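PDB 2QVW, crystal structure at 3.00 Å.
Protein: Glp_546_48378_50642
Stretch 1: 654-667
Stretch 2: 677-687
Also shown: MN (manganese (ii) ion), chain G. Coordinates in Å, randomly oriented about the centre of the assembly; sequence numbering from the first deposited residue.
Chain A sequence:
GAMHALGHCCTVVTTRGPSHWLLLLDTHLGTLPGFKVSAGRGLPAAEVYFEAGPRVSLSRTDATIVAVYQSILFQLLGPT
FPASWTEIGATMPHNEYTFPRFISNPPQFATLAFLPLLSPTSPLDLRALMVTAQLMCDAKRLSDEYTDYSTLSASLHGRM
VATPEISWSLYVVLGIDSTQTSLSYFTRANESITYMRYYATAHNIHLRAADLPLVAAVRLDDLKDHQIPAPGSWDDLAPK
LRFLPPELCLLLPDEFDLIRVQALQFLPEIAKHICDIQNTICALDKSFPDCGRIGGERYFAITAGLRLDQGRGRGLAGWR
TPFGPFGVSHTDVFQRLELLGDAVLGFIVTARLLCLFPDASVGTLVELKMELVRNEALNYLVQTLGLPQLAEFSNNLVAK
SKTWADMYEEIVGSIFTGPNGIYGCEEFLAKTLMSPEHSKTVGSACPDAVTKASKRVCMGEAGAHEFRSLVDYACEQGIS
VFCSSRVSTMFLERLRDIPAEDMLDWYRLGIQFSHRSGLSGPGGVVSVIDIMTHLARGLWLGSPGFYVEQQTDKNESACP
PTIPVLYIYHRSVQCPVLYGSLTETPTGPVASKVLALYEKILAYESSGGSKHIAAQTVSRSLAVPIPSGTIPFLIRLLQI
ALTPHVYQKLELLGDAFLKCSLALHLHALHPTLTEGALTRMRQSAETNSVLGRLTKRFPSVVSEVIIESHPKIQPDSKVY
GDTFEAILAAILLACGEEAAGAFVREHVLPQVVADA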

# COMPACT_ATOMS: atom_id res chain seq x y z
N GLY A 654 9.71 14.25 21.40
CA GLY A 654 8.77 15.09 20.69
C GLY A 654 9.23 15.33 19.27
O GLY A 654 8.46 15.20 18.32
N ASP A 655 10.50 15.67 19.12
CA ASP A 655 11.03 15.93 17.80
C ASP A 655 10.65 14.79 16.87
O ASP A 655 10.04 14.99 15.82
CB ASP A 655 12.54 16.09 17.87
CG ASP A 655 13.10 16.86 16.69
OD1 ASP A 655 12.84 16.47 15.54
OD2 ASP A 655 13.81 17.88 16.92
N ALA A 656 11.00 13.57 17.29
CA ALA A 656 10.73 12.36 16.52
C ALA A 656 9.26 12.19 16.14
O ALA A 656 8.93 12.04 14.96
CB ALA A 656 11.21 11.15 17.29
N PHE A 657 8.38 12.19 17.14
CA PHE A 657 6.96 12.02 16.93
C PHE A 657 6.39 13.07 16.00
O PHE A 657 5.61 12.75 15.11
CB PHE A 657 6.20 12.13 18.24
CG PHE A 657 4.71 12.03 18.07
CD1 PHE A 657 4.11 10.79 17.82
CD2 PHE A 657 3.90 13.16 18.15
CE1 PHE A 657 2.74 10.68 17.66
CE2 PHE A 657 2.52 13.05 17.98
CZ PHE A 657 1.95 11.81 17.74
N LEU A 658 6.77 14.32 16.23
CA LEU A 658 6.29 15.42 15.40
C LEU A 658 6.61 15.14 13.95
O LEU A 658 5.75 15.32 13.07
CB LEU A 658 6.96 16.73 15.83
CG LEU A 658 6.57 17.94 14.98
CD1 LEU A 658 5.05 18.01 14.87
CD2 LEU A 658 7.14 19.21 15.60
N LYS A 659 7.84 14.71 13.69
CA LYS A 659 8.27 14.41 12.34
C LYS A 659 7.38 13.35 11.73
O LYS A 659 6.99 13.44 10.56
CB LYS A 659 9.71 13.93 12.32
CG LYS A 659 10.25 13.71 10.91
CD LYS A 659 11.60 13.01 10.90
CE LYS A 659 12.09 12.81 9.47
NZ LYS A 659 13.31 11.95 9.39
N CYS A 660 7.06 12.33 12.51
CA CYS A 660 6.20 11.24 12.05
C CYS A 660 4.77 11.75 11.82
O CYS A 660 4.18 11.55 10.76
CB CYS A 660 6.20 10.13 13.10
SG CYS A 660 5.46 8.61 12.58
N SER A 661 4.23 12.41 12.84
CA SER A 661 2.89 12.96 12.81
C SER A 661 2.62 13.77 11.55
O SER A 661 1.74 13.43 10.77
CB SER A 661 2.68 13.84 14.04
OG SER A 661 1.37 14.37 14.08
N LEU A 662 3.38 14.84 11.36
CA LEU A 662 3.22 15.70 10.19
C LEU A 662 3.22 14.94 8.88
O LEU A 662 2.27 15.02 8.10
CB LEU A 662 4.34 16.74 10.13
CG LEU A 662 4.20 17.93 11.06
CD1 LEU A 662 5.43 18.82 10.92
CD2 LEU A 662 2.90 18.71 10.71
N ALA A 663 4.30 14.21 8.65
CA ALA A 663 4.44 13.41 7.44
C ALA A 663 3.11 12.73 7.15
O ALA A 663 2.60 12.76 6.02
CB ALA A 663 5.53 12.36 7.64
N LEU A 664 2.54 12.14 8.19
CA LEU A 664 1.28 11.44 8.10
C LEU A 664 0.18 12.39 7.66
O LEU A 664 -0.46 12.18 6.63
CB LEU A 664 0.94 10.83 9.45
CG LEU A 664 0.01 9.63 9.47
CD1 LEU A 664 -0.25 9.26 10.90
CD2 LEU A 664 -1.29 9.95 8.76
N HIS A 665 -0.04 13.44 8.44
CA HIS A 665 -1.07 14.42 8.13
C HIS A 665 -0.97 14.99 6.73
O HIS A 665 -1.98 15.31 6.12
CB HIS A 665 -1.05 15.55 9.16
CG HIS A 665 -1.66 15.18 10.48
ND1 HIS A 665 -0.90 14.80 11.57
CD2 HIS A 665 -2.95 15.11 10.88
CE1 HIS A 665 -1.70 14.52 12.58
NE2 HIS A 665 -2.95 14.70 12.19
N LEU A 666 0.25 15.13 6.22
CA LEU A 666 0.43 15.64 4.87
C LEU A 666 0.11 14.52 3.88
O LEU A 666 -0.66 14.70 2.92
CB LEU A 666 1.86 16.11 4.64
CG LEU A 666 2.45 17.21 5.52
CD1 LEU A 666 3.66 17.82 4.79
CD2 LEU A 666 1.40 18.29 5.81
N HIS A 667 0.72 13.36 4.13
CA HIS A 667 0.54 12.16 3.31
C HIS A 667 -0.93 11.97 2.99
O HIS A 667 -1.30 11.67 1.86
CB HIS A 667 1.06 10.94 4.07
CG HIS A 667 0.99 9.66 3.28
ND1 HIS A 667 1.73 9.45 2.15
CD2 HIS A 667 0.27 8.53 3.48
CE1 HIS A 667 1.47 8.24 1.68
NE2 HIS A 667 0.59 7.66 2.47
N ALA A 677 8.02 17.64 -2.39
CA ALA A 677 6.90 18.44 -1.93
C ALA A 677 6.68 18.17 -0.45
O ALA A 677 6.82 19.05 0.40
CB ALA A 677 5.65 18.08 -2.73
N LEU A 678 6.34 16.92 -0.15
CA LEU A 678 6.08 16.49 1.22
C LEU A 678 7.20 16.83 2.18
O LEU A 678 6.96 17.13 3.34
CB LEU A 678 5.80 14.99 1.26
CG LEU A 678 4.56 14.53 0.49
CD1 LEU A 678 4.41 13.04 0.64
CD2 LEU A 678 3.32 15.24 1.00
N THR A 679 8.43 16.77 1.71
CA THR A 679 9.56 17.06 2.57
C THR A 679 9.57 18.54 2.89
O THR A 679 9.36 18.93 4.03
CB THR A 679 10.90 16.69 1.90
OG1 THR A 679 10.91 15.30 1.56
CG2 THR A 679 12.05 16.96 2.83
N ARG A 680 9.80 19.35 1.87
CA ARG A 680 9.85 20.80 2.03
C ARG A 680 8.69 21.34 2.87
O ARG A 680 8.87 22.26 3.67
CB ARG A 680 9.86 21.47 0.65
CG ARG A 680 11.23 21.47 -0.02
CD ARG A 680 11.18 20.87 -1.42
NE ARG A 680 10.33 21.63 -2.34
CZ ARG A 680 9.88 21.13 -3.49
NH1 ARG A 680 10.19 19.90 -3.86
NH2 ARG A 680 9.11 21.87 -4.28
N MET A 681 7.51 20.76 2.69
CA MET A 681 6.33 21.20 3.41
C MET A 681 6.42 20.98 4.91
O MET A 681 6.27 21.92 5.68
CB MET A 681 5.10 20.50 2.87
CG MET A 681 4.78 20.88 1.46
SD MET A 681 3.22 20.21 0.97
CE MET A 681 2.11 21.47 1.50
N ARG A 682 6.65 19.74 5.34
CA ARG A 682 6.72 19.46 6.77
C ARG A 682 7.93 20.12 7.42
O ARG A 682 7.83 20.62 8.53
CB ARG A 682 6.75 17.96 7.03
CG ARG A 682 7.99 17.31 6.53
CD ARG A 682 8.07 15.84 6.94
NE ARG A 682 9.42 15.33 6.72
CZ ARG A 682 10.51 15.84 7.29
NH1 ARG A 682 10.39 16.88 8.11
NH2 ARG A 682 11.70 15.34 7.03
N GLN A 683 9.07 20.11 6.75
CA GLN A 683 10.25 20.75 7.32
C GLN A 683 9.98 22.22 7.58
O GLN A 683 10.56 22.82 8.48
CB GLN A 683 11.43 20.65 6.37
CG GLN A 683 11.77 19.26 5.95
CD GLN A 683 12.92 19.26 4.96
OE1 GLN A 683 12.90 19.99 3.97
NE2 GLN A 683 13.92 18.44 5.23
N SER A 684 9.09 22.80 6.77
CA SER A 684 8.75 24.20 6.91
C SER A 684 8.16 24.48 8.27
O SER A 684 8.47 25.51 8.88
CB SER A 684 7.74 24.61 5.85
OG SER A 684 6.43 24.49 6.34
N ALA A 685 7.32 23.58 8.76
CA ALA A 685 6.68 23.77 10.06
C ALA A 685 7.43 23.12 11.23
O ALA A 685 6.88 22.99 12.32
CB ALA A 685 5.26 23.25 10.00
N GLU A 686 8.67 22.72 11.00
CA GLU A 686 9.45 22.09 12.06
C GLU A 686 10.52 23.01 12.64
O GLU A 686 10.99 22.79 13.76
CB GLU A 686 10.11 20.80 11.58
CG GLU A 686 9.20 19.57 11.61
CD GLU A 686 9.98 18.26 11.49
OE1 GLU A 686 10.66 18.07 10.46
OE2 GLU A 686 9.92 17.43 12.42
N THR A 687 10.93 24.02 11.87
CA THR A 687 11.95 24.95 12.34
C THR A 687 11.57 25.48 13.72
O THR A 687 10.38 25.68 14.01
CB THR A 687 12.14 26.14 11.38
OG1 THR A 687 10.89 26.81 11.18
CG2 THR A 687 12.66 25.65 10.04
MN MN G . 11.12 18.03 14.40

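A manganese ion ties the two stretches together at one end of their contact. Asp655 supplies OD1 at 2.6 Å from MN, and Glu686, from the loop that follows the second helix, supplies OE2 at 2.4 Å from MN. The two carboxylates would otherwise repel each other; with the cation between them, Asp655 OD1 and Glu686 OE2 lie 4.4 Å apart, and their negative charge is offset by the metal. No hydrogen bond crosses between the stretches, so apart from this shared ion the contact rests on packing.

Residues 654-667 are helical throughout, and the second stretch enters as a helix already under way and leaves as a loop by Ala685. The helix axes approach to 9.7 Å, with 128° between their N-to-C directions, an oblique and roughly antiparallel arrangement. The register runs in opposite directions: Leu662 CA lies 6.2 Å from Arg682 CA, and four residues further along the first helix Leu666 CA lies 6.8 Å from Leu678 CA, four residues back along the second.

Arg682 is the centrepiece of the packing. Its side chain fits as a knob among Lys659, Leu662, Ala663 and Leu666, where the aliphatic portion finds apolar neighbours: Arg682 CB is 4.1 Å from Leu662 CB and 3.8 Å from Leu666 CD1, and Arg682 CD is 4.4 Å from Ala663 CB. The guanidinium needs a charged partner and finds it within its own stretch, in a salt bridge from Arg682 NH1 to Glu686 OE1 of 2.6 Å. Glu686 thus uses one carboxylate oxygen for the arginine and the other for the metal, linking the knob to the ion.

Lys659 extends in an all-t conformation alongside this group. Its CE lies over one face of the guanidinium, 3.5 Å from Arg682 NH2, while Lys659 NZ remains 4.4 Å from the same NH2. These like charges are unfavourable neighbours, although the nearby Glu686 carboxylate can temper the repulsion. The backbone of Lys659 also passes close to that acid, with Lys659 CA 3.4 Å from Glu686 OE2.

Farther from the metal, the contact becomes largely hydrophobic. Leu666 points toward the second helix and inserts its CD1 close to the backbone, 3.7 Å from Leu678 O and 3.6 Å from Arg682 N; the same methyl packs 3.6 Å from Met681 CB. Leu678 starts out sideways, but the end of its side chain comes nearer, bringing CD2 within 4.0 Å of Leu666 CB. Leu662 bridges the two regions: its CD1 lies 3.9 Å from Glu686 CG and 3.8 Å from Arg682 O. Together the stretches bury 516 Å² between them.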